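Local coordinates for penicillin-binding protein 2B (Streptococcus pneumoniae, PDB 2WAD) that probably forms peptide cross-links between adjacent glycan strands of cell-wall peptidoglycan as a transpeptidase of the elongasome, at residues A[401-415]-A[446-460]. Sequence-based numbering, arbitrary orientation.
Unlike the reference sequence in segment 401-415: Pro-412 (reference Ser). Unlike the reference sequence in segment 446-460: Ala-446 (reference Thr), Val-448 (reference Met), Ile-455 (reference Leu).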
loop_
_atom_site.group_PDB
_atom_site.type_symbol
_atom_site.label_atom_id
_atom_site.label_comp_id
_atom_site.label_asym_id
_atom_site.label_seq_id
_atom_site.Cartn_x
_atom_site.Cartn_y
_atom_site.Cartn_z
ATOM N N VAL A 401 -26.932 -26.256 5.996
ATOM C CA VAL A 401 -28.241 -25.637 5.857
ATOM C C VAL A 401 -28.862 -25.909 4.485
ATOM O O VAL A 401 -30.073 -26.056 4.360
ATOM C CB VAL A 401 -28.141 -24.119 6.099
ATOM C CG1 VAL A 401 -29.519 -23.470 6.021
ATOM C CG2 VAL A 401 -27.511 -23.882 7.471
ATOM N N LEU A 402 -28.032 -25.985 3.454
ATOM C CA LEU A 402 -28.508 -26.017 2.081
ATOM C C LEU A 402 -27.875 -27.218 1.416
ATOM O O LEU A 402 -26.713 -27.518 1.666
ATOM C CB LEU A 402 -28.038 -24.776 1.311
ATOM C CG LEU A 402 -28.707 -23.443 1.631
ATOM C CD1 LEU A 402 -28.035 -22.397 0.759
ATOM C CD2 LEU A 402 -30.193 -23.535 1.308
ATOM N N SER A 403 -28.628 -27.878 0.543
ATOM C CA SER A 403 -28.072 -28.995 -0.203
ATOM C C SER A 403 -28.101 -28.789 -1.715
ATOM O O SER A 403 -29.167 -28.776 -2.330
ATOM C CB SER A 403 -28.771 -30.301 0.191
ATOM O OG SER A 403 -28.097 -31.376 -0.458
ATOM N N GLY A 404 -26.935 -28.636 -2.335
ATOM C CA GLY A 404 -26.920 -28.353 -3.770
ATOM C C GLY A 404 -27.778 -27.145 -4.120
ATOM O O GLY A 404 -27.851 -26.176 -3.366
ATOM N N ASN A 405 -28.409 -27.197 -5.288
ATOM C CA ASN A 405 -29.130 -26.071 -5.857
ATOM C C ASN A 405 -30.551 -26.076 -5.333
ATOM O O ASN A 405 -31.510 -26.136 -6.118
ATOM C CB ASN A 405 -29.109 -26.134 -7.387
ATOM C CG ASN A 405 -29.706 -24.887 -8.043
ATOM O OD1 ASN A 405 -29.770 -23.810 -7.439
ATOM N ND2 ASN A 405 -30.137 -25.029 -9.292
ATOM N N GLN A 406 -30.650 -25.986 -4.008
ATOM C CA GLN A 406 -31.901 -26.151 -3.256
ATOM C C GLN A 406 -32.950 -25.052 -3.460
ATOM O O GLN A 406 -32.612 -23.861 -3.537
ATOM C CB GLN A 406 -31.597 -26.325 -1.758
ATOM C CG GLN A 406 -32.809 -26.601 -0.873
ATOM C CD GLN A 406 -32.418 -26.926 0.568
ATOM O OE1 GLN A 406 -31.325 -27.437 0.821
ATOM N NE2 GLN A 406 -33.305 -26.636 1.515
ATOM N N THR A 407 -34.218 -25.470 -3.527
ATOM C CA THR A 407 -35.346 -24.562 -3.695
ATOM C C THR A 407 -35.886 -24.075 -2.363
ATOM O O THR A 407 -36.077 -24.847 -1.441
ATOM C CB THR A 407 -36.514 -25.199 -4.486
ATOM O OG1 THR A 407 -36.110 -25.422 -5.843
ATOM C CG2 THR A 407 -37.751 -24.271 -4.471
ATOM N N LEU A 408 -36.116 -22.772 -2.260
ATOM C CA LEU A 408 -36.736 -22.205 -1.085
ATOM C C LEU A 408 -37.880 -21.343 -1.616
ATOM O O LEU A 408 -37.987 -21.115 -2.823
ATOM C CB LEU A 408 -35.737 -21.349 -0.285
ATOM C CG LEU A 408 -34.510 -21.966 0.405
ATOM C CD1 LEU A 408 -33.665 -20.915 1.155
ATOM C CD2 LEU A 408 -34.889 -23.047 1.366
ATOM N N THR A 409 -38.733 -20.868 -0.721
ATOM C CA THR A 409 -39.784 -19.951 -1.117
ATOM C C THR A 409 -39.264 -18.527 -0.935
ATOM O O THR A 409 -38.856 -18.120 0.160
ATOM C CB THR A 409 -41.055 -20.155 -0.260
ATOM O OG1 THR A 409 -41.469 -21.520 -0.370
ATOM C CG2 THR A 409 -42.199 -19.231 -0.705
ATOM N N ASP A 410 -39.296 -17.772 -2.023
ATOM C CA ASP A 410 -39.124 -16.333 -1.940
ATOM C C ASP A 410 -40.440 -15.756 -1.418
ATOM O O ASP A 410 -41.482 -15.893 -2.063
ATOM C CB ASP A 410 -38.785 -15.768 -3.320
ATOM C CG ASP A 410 -38.267 -14.354 -3.251
ATOM O OD1 ASP A 410 -38.975 -13.456 -2.746
ATOM O OD2 ASP A 410 -37.118 -14.147 -3.695
ATOM N N GLN A 411 -40.370 -15.136 -0.242
ATOM C CA GLN A 411 -41.506 -14.517 0.446
ATOM C C GLN A 411 -40.927 -13.424 1.343
ATOM O O GLN A 411 -39.727 -13.447 1.654
ATOM C CB GLN A 411 -42.219 -15.566 1.318
ATOM C CG GLN A 411 -41.229 -16.298 2.231
ATOM C CD GLN A 411 -41.817 -17.515 2.921
ATOM O OE1 GLN A 411 -42.963 -17.483 3.357
ATOM N NE2 GLN A 411 -41.037 -18.595 3.019
ATOM N N PRO A 412 -41.760 -12.457 1.755
ATOM C CA PRO A 412 -41.253 -11.491 2.728
ATOM C C PRO A 412 -40.872 -12.260 3.992
ATOM O O PRO A 412 -41.496 -13.265 4.287
ATOM C CB PRO A 412 -42.446 -10.571 3.016
ATOM C CG PRO A 412 -43.501 -10.893 1.964
ATOM C CD PRO A 412 -43.182 -12.258 1.418
ATOM N N ILE A 413 -39.868 -11.798 4.729
ATOM C CA ILE A 413 -39.404 -12.523 5.889
ATOM C C ILE A 413 -39.847 -11.697 7.072
ATOM O O ILE A 413 -39.494 -10.531 7.170
ATOM C CB ILE A 413 -37.869 -12.626 5.941
ATOM C CG1 ILE A 413 -37.298 -13.335 4.704
ATOM C CG2 ILE A 413 -37.408 -13.173 7.288
ATOM C CD1 ILE A 413 -37.979 -14.615 4.310
ATOM N N VAL A 414 -40.643 -12.297 7.946
ATOM C CA VAL A 414 -41.256 -11.562 9.047
ATOM C C VAL A 414 -40.909 -12.196 10.391
ATOM O O VAL A 414 -41.398 -13.283 10.710
ATOM C CB VAL A 414 -42.806 -11.487 8.892
ATOM C CG1 VAL A 414 -43.375 -10.581 9.983
ATOM C CG2 VAL A 414 -43.173 -10.921 7.525
ATOM N N PHE A 415 -40.050 -11.530 11.151
ATOM C CA PHE A 415 -39.642 -11.995 12.473
ATOM C C PHE A 415 -40.269 -11.024 13.472
ATOM O O PHE A 415 -40.334 -9.829 13.177
ATOM C CB PHE A 415 -38.118 -11.849 12.661
ATOM C CG PHE A 415 -37.265 -12.620 11.679
ATOM C CD1 PHE A 415 -37.322 -14.008 11.602
ATOM C CD2 PHE A 415 -36.362 -11.943 10.866
ATOM C CE1 PHE A 415 -36.521 -14.721 10.705
ATOM C CE2 PHE A 415 -35.547 -12.639 9.979
ATOM C CZ PHE A 415 -35.607 -14.031 9.899
ATOM N N ALA A 446 -34.789 -13.056 0.266
ATOM C CA ALA A 446 -35.471 -14.139 0.988
ATOM C C ALA A 446 -34.585 -15.373 1.091
ATOM O O ALA A 446 -34.592 -16.068 2.116
ATOM C CB ALA A 446 -36.789 -14.525 0.331
ATOM N N TYR A 447 -33.854 -15.656 0.018
ATOM C CA TYR A 447 -33.044 -16.886 -0.015
ATOM C C TYR A 447 -31.900 -16.836 1.021
ATOM O O TYR A 447 -31.641 -17.839 1.716
ATOM C CB TYR A 447 -32.484 -17.125 -1.422
ATOM C CG TYR A 447 -31.969 -18.536 -1.663
ATOM C CD1 TYR A 447 -32.815 -19.522 -2.142
ATOM C CD2 TYR A 447 -30.648 -18.887 -1.386
ATOM C CE1 TYR A 447 -32.369 -20.819 -2.351
ATOM C CE2 TYR A 447 -30.192 -20.189 -1.577
ATOM C CZ TYR A 447 -31.063 -21.139 -2.063
ATOM O OH TYR A 447 -30.653 -22.433 -2.267
ATOM N N VAL A 448 -31.234 -15.677 1.133
ATOM C CA VAL A 448 -30.053 -15.548 1.969
ATOM C C VAL A 448 -30.398 -15.301 3.434
ATOM O O VAL A 448 -29.617 -15.642 4.310
ATOM C CB VAL A 448 -29.060 -14.454 1.494
ATOM C CG1 VAL A 448 -28.316 -14.895 0.225
ATOM C CG2 VAL A 448 -29.740 -13.101 1.324
ATOM N N VAL A 449 -31.536 -14.668 3.692
ATOM C CA VAL A 449 -32.028 -14.476 5.044
ATOM C C VAL A 449 -32.502 -15.811 5.651
ATOM O O VAL A 449 -32.207 -16.121 6.805
ATOM C CB VAL A 449 -33.137 -13.403 5.091
ATOM C CG1 VAL A 449 -33.805 -13.404 6.449
ATOM C CG2 VAL A 449 -32.544 -12.016 4.848
ATOM N N GLN A 450 -33.219 -16.615 4.878
ATOM C CA GLN A 450 -33.557 -17.976 5.290
ATOM C C GLN A 450 -32.316 -18.844 5.480
ATOM O O GLN A 450 -32.213 -19.553 6.459
ATOM C CB GLN A 450 -34.535 -18.622 4.297
ATOM C CG GLN A 450 -35.956 -18.104 4.428
ATOM C CD GLN A 450 -36.907 -18.670 3.377
ATOM O OE1 GLN A 450 -37.757 -19.506 3.693
ATOM N NE2 GLN A 450 -36.799 -18.191 2.134
ATOM N N THR A 451 -31.346 -18.761 4.577
ATOM C CA THR A 451 -30.062 -19.418 4.786
ATOM C C THR A 451 -29.376 -19.029 6.087
ATOM O O THR A 451 -28.962 -19.926 6.826
ATOM C CB THR A 451 -29.073 -19.186 3.629
ATOM O OG1 THR A 451 -29.622 -19.704 2.414
ATOM C CG2 THR A 451 -27.753 -19.889 3.902
ATOM N N ALA A 452 -29.237 -17.727 6.362
ATOM C CA ALA A 452 -28.639 -17.280 7.633
ATOM C C ALA A 452 -29.395 -17.778 8.873
ATOM O O ALA A 452 -28.788 -18.252 9.831
ATOM C CB ALA A 452 -28.516 -15.742 7.699
ATOM N N LEU A 453 -30.713 -17.623 8.906
ATOM C CA LEU A 453 -31.469 -18.173 10.034
ATOM C C LEU A 453 -31.091 -19.649 10.249
ATOM O O LEU A 453 -30.987 -20.114 11.375
ATOM C CB LEU A 453 -32.974 -18.018 9.801
ATOM C CG LEU A 453 -33.891 -18.477 10.938
ATOM C CD1 LEU A 453 -33.784 -17.529 12.120
ATOM C CD2 LEU A 453 -35.328 -18.589 10.473
ATOM N N GLY A 454 -30.846 -20.376 9.158
ATOM C CA GLY A 454 -30.494 -21.785 9.223
ATOM C C GLY A 454 -29.108 -22.061 9.788
ATOM O O GLY A 454 -28.858 -23.124 10.353
ATOM N N ILE A 455 -28.178 -21.129 9.617
ATOM C CA ILE A 455 -26.886 -21.241 10.286
ATOM C C ILE A 455 -27.068 -21.081 11.801
ATOM O O ILE A 455 -26.267 -21.569 12.599
ATOM C CB ILE A 455 -25.919 -20.183 9.738
ATOM C CG1 ILE A 455 -25.683 -20.420 8.232
ATOM C CG2 ILE A 455 -24.595 -20.212 10.482
ATOM C CD1 ILE A 455 -24.954 -19.261 7.548
ATOM N N MET A 456 -28.131 -20.388 12.188
ATOM C CA MET A 456 -28.434 -20.166 13.593
ATOM C C MET A 456 -29.262 -21.341 14.148
ATOM O O MET A 456 -29.824 -21.258 15.237
ATOM C CB MET A 456 -29.230 -18.862 13.681
ATOM C CG MET A 456 -29.053 -18.054 14.922
ATOM S SD MET A 456 -29.703 -16.373 14.711
ATOM C CE MET A 456 -30.114 -16.082 16.414
ATOM N N GLY A 457 -29.374 -22.419 13.372
ATOM C CA GLY A 457 -30.096 -23.628 13.769
ATOM C C GLY A 457 -31.615 -23.586 13.687
ATOM O O GLY A 457 -32.294 -24.411 14.304
ATOM N N GLN A 458 -32.178 -22.653 12.922
ATOM C CA GLN A 458 -33.636 -22.508 12.906
ATOM C C GLN A 458 -34.256 -22.556 11.508
ATOM O O GLN A 458 -33.584 -22.335 10.505
ATOM C CB GLN A 458 -34.049 -21.252 13.680
ATOM C CG GLN A 458 -33.744 -21.355 15.185
ATOM C CD GLN A 458 -34.069 -20.100 15.972
ATOM O OE1 GLN A 458 -34.237 -19.024 15.411
ATOM N NE2 GLN A 458 -34.160 -20.234 17.288
ATOM N N THR A 459 -35.548 -22.843 11.441
ATOM C CA THR A 459 -36.262 -22.941 10.172
ATOM C C THR A 459 -37.311 -21.839 10.125
ATOM O O THR A 459 -38.013 -21.640 11.116
ATOM C CB THR A 459 -36.928 -24.324 10.058
ATOM O OG1 THR A 459 -35.897 -25.316 10.052
ATOM C CG2 THR A 459 -37.725 -24.478 8.782
ATOM N N TYR A 460 -37.423 -21.127 9.001
ATOM C CA TYR A 460 -38.293 -19.950 8.942
ATOM C C TYR A 460 -39.765 -20.328 8.982
ATOM O O TYR A 460 -40.195 -21.224 8.248
ATOM C CB TYR A 460 -38.028 -19.041 7.723
ATOM C CG TYR A 460 -39.043 -17.906 7.599
ATOM C CD1 TYR A 460 -39.059 -16.848 8.512
ATOM C CD2 TYR A 460 -40.005 -17.906 6.595
ATOM C CE1 TYR A 460 -39.985 -15.830 8.414
ATOM C CE2 TYR A 460 -40.938 -16.897 6.494
ATOM C CZ TYR A 460 -40.925 -15.872 7.407
ATOM O OH TYR A 460 -41.815 -14.839 7.293
HETATM O O HOH W 1 -38.631 -21.464 2.084
HETATM O O HOH W 2 -43.601 -14.680 5.605
#
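Tyr-447 and Gln-450 of helix 446-455 each hold a backbone carbonyl of 401-415. Tyr-447 OH donates to Gln-406 O (2.7 Å), and that oxygen lies in plane at the ring edge. Over one face Leu-408 CD1 makes a CH-pi contact 3.9 Å from the Tyr-447 ring centroid, 19° off its normal. Gln-450 NE2 donates to Thr-409 O (2.9 Å) and to Ala-446 O one turn back, so two acceptors fix its amide; through OE1 and a water it also reaches Thr-409 N. Ala-446 CB packs against Gln-411 O at 3.4 Å.

A Schellman motif ends the helix, with Gly-457 (positive phi) as C-prime residue and Gln-458 N bonded to Leu-453 O. The chain then turns back to Tyr-460, whose OH accepts from Val-414 N (2.9 Å, 156° at the hydrogen). Ile-413 CG2 fits between Val-449 CG1 (3.7 Å) and Tyr-460 CE1. At the other end Val-401 CG2 lies 3.3 Å from Gly-454 O.

Farther out, Ser-444 and Tyr-425 hydrogen-bond Asp-410 OD2. Val-449's side chain is about 10 Å from that of Ser-386, the inferred acyl-ester serine. Val-448 and Ile-455 meet helix 389-398, Val-449 and Ala-452 helix 509-515; strand 408-410 pairs antiparallel with 432-434.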